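Nicotinate-nucleotide pyrophosphorylase (Pyrococcus furiosus, PDB 2I14) probably transfers the phosphoribosyl group of phosphoribosyl pyrophosphate to nicotinate, with ATP hydrolysis, giving nicotinate mononucleotide in NAD biosynthesis. Local coordinates at residues 182-187 / 211-216. Numbering follows the deposited sequence.
With ZN (zinc ion), chain H; PCP (1-alpha-pyrophosphoryl-2-alpha,3-alpha-dihydroxy-4-beta-cyclopentane-methanol-5-phosphate), chain I.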
# COMPACT_ATOMS: atom_id res chain seq x y z
N MET A 182 8.53 32.41 -26.16
CA MET A 182 9.86 32.27 -26.74
C MET A 182 10.39 30.85 -26.68
O MET A 182 10.22 30.17 -25.67
CB MET A 182 10.87 33.12 -25.99
CG MET A 182 10.70 34.61 -26.06
SD MET A 182 11.96 35.31 -24.98
CE MET A 182 13.45 34.52 -25.64
N PRO A 183 11.06 30.41 -27.75
CA PRO A 183 11.64 29.07 -27.81
C PRO A 183 13.04 29.11 -27.21
O PRO A 183 13.60 30.19 -27.01
CB PRO A 183 11.68 28.78 -29.31
CG PRO A 183 10.66 29.67 -29.88
CD PRO A 183 10.88 30.94 -29.11
N HIS A 184 13.59 27.94 -26.93
CA HIS A 184 14.94 27.84 -26.39
C HIS A 184 15.89 28.01 -27.55
O HIS A 184 17.03 28.46 -27.37
CB HIS A 184 15.15 26.46 -25.78
CG HIS A 184 14.87 26.41 -24.31
ND1 HIS A 184 15.78 26.86 -23.38
CD2 HIS A 184 13.78 26.02 -23.62
CE1 HIS A 184 15.25 26.75 -22.17
NE2 HIS A 184 14.04 26.24 -22.30
N ALA A 185 15.43 27.65 -28.73
CA ALA A 185 16.23 27.74 -29.94
C ALA A 185 16.61 29.19 -30.18
O ALA A 185 17.78 29.50 -30.47
CB ALA A 185 15.45 27.19 -31.13
N LEU A 186 15.64 30.09 -30.05
CA LEU A 186 15.90 31.51 -30.27
C LEU A 186 17.06 31.98 -29.43
O LEU A 186 18.06 32.45 -29.94
CB LEU A 186 14.66 32.34 -29.95
CG LEU A 186 14.86 33.84 -30.09
CD1 LEU A 186 13.55 34.51 -30.43
CD2 LEU A 186 15.44 34.40 -28.81
N ILE A 187 16.94 31.83 -28.12
CA ILE A 187 18.00 32.26 -27.24
C ILE A 187 19.34 31.59 -27.51
O ILE A 187 20.38 32.23 -27.42
CB ILE A 187 17.59 32.03 -25.78
CG1 ILE A 187 16.32 32.85 -25.50
CG2 ILE A 187 18.73 32.41 -24.83
CD1 ILE A 187 15.66 32.54 -24.19
N ILE A 211 6.94 37.66 -22.76
CA ILE A 211 7.31 36.77 -21.67
C ILE A 211 8.70 36.25 -21.99
O ILE A 211 8.93 35.70 -23.06
CB ILE A 211 6.33 35.58 -21.56
CG1 ILE A 211 4.89 36.08 -21.40
CG2 ILE A 211 6.72 34.71 -20.36
CD1 ILE A 211 4.20 36.44 -22.70
N ALA A 212 9.62 36.44 -21.05
CA ALA A 212 11.00 36.00 -21.24
C ALA A 212 11.24 34.54 -20.86
O ALA A 212 10.84 34.08 -19.79
CB ALA A 212 11.93 36.91 -20.46
N LEU A 213 11.90 33.81 -21.75
CA LEU A 213 12.21 32.42 -21.50
C LEU A 213 13.50 32.42 -20.67
O LEU A 213 14.61 32.47 -21.20
CB LEU A 213 12.40 31.69 -22.83
CG LEU A 213 12.11 30.19 -22.85
CD1 LEU A 213 13.30 29.41 -22.33
CD2 LEU A 213 10.87 29.91 -22.01
N VAL A 214 13.32 32.38 -19.35
CA VAL A 214 14.41 32.40 -18.39
C VAL A 214 15.39 31.23 -18.43
O VAL A 214 16.42 31.31 -19.09
CB VAL A 214 13.85 32.50 -16.98
CG1 VAL A 214 14.98 32.47 -15.97
CG2 VAL A 214 13.03 33.77 -16.86
N ASP A 215 15.08 30.17 -17.69
CA ASP A 215 15.93 28.97 -17.62
C ASP A 215 16.51 28.52 -18.97
O ASP A 215 15.77 28.02 -19.81
CB ASP A 215 15.12 27.82 -17.03
CG ASP A 215 15.86 26.49 -17.08
OD1 ASP A 215 16.28 26.07 -18.19
OD2 ASP A 215 16.02 25.85 -16.01
N THR A 216 17.81 28.66 -19.16
CA THR A 216 18.45 28.22 -20.40
C THR A 216 19.87 27.72 -20.12
O THR A 216 20.21 26.57 -20.44
CB THR A 216 18.55 29.36 -21.47
OG1 THR A 216 17.24 29.91 -21.71
CG2 THR A 216 19.11 28.81 -22.78
ZN ZN H . 13.79 25.72 -19.91
C1 PCP I . 7.32 22.38 -24.01
C2 PCP I . 6.27 22.35 -25.14
C3 PCP I . 5.16 23.33 -24.67
C4 PCP I . 5.12 23.17 -23.14
C5 PCP I . 6.55 22.88 -22.82
CP PCP I . 4.14 22.08 -22.61
O1 PCP I . 8.39 23.44 -24.26
O2 PCP I . 6.83 22.79 -26.38
O3 PCP I . 5.46 24.71 -24.98
OP PCP I . 4.40 20.71 -23.07
P PCP I . 4.21 19.39 -22.13
O1P PCP I . 3.52 18.37 -22.95
O2P PCP I . 3.40 19.82 -20.95
O3P PCP I . 5.59 18.94 -21.77
PA PCP I . 9.64 23.72 -23.32
O1A PCP I . 10.35 22.40 -23.13
O2A PCP I . 9.07 24.26 -22.02
O3A PCP I . 10.45 24.78 -24.13
PB PCP I . 10.78 25.06 -25.62
O1B PCP I . 11.81 26.13 -25.78
O2B PCP I . 9.61 25.52 -26.35
O3B PCP I . 11.28 23.83 -26.31
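Leu213 CG, set anti to the backbone N (chi1 -153°), comes to 3.4 Å from Met182 O, and chi2 of -82° then puts Leu213 CD1 over one face of the His184 imidazole. In return, the extended chi2 of Met182 (176°) sets SD beside the backbone of strand 211-213. Leu213 CD1 lies 3.4 Å from the His184 ring centroid, displaced toward the rim, a CH-pi contact in which the two side chains cross at about a right angle. An aliphatic branch suits this place, since it covers the ring without competing for its nitrogens. The ring's NE2 binds the zinc ion, 2.5 Å away, together with Asp241. Backbone N of His184 gives a weak hydrogen bond to O1B of the terminal phosphate of the bound carbocyclic PRPP analogue, just where helix 184-190 begins after Pro183 at the N-cap.

Met182 CB and Ile187 CD1 pack on Leu213 CB, at 3.8 Å and 3.6 Å respectively. The flexible thioether of Met182 accepts, at SD, a weak hydrogen bond from Leu213 N at 3.6 Å. An alanine in place of Met182 would probably open a gap beside the strand and deprive Leu213 N of this weak acceptor. Asp215 OD1 stands 3.0 Å from zinc, not bonded to it in this model, although Asp215 has been seen as a zinc ligand in this protein; its OD2 forms a salt bridge with Arg321 of the second subunit. Apolar packing thus joins strand 211-213 of the parallel sheet in the C-terminal, TIM-barrel-like domain to a helix start bearing metal and pyrophosphate contacts, and the zinc on NE2 would probably polarise the imidazole beneath Leu213.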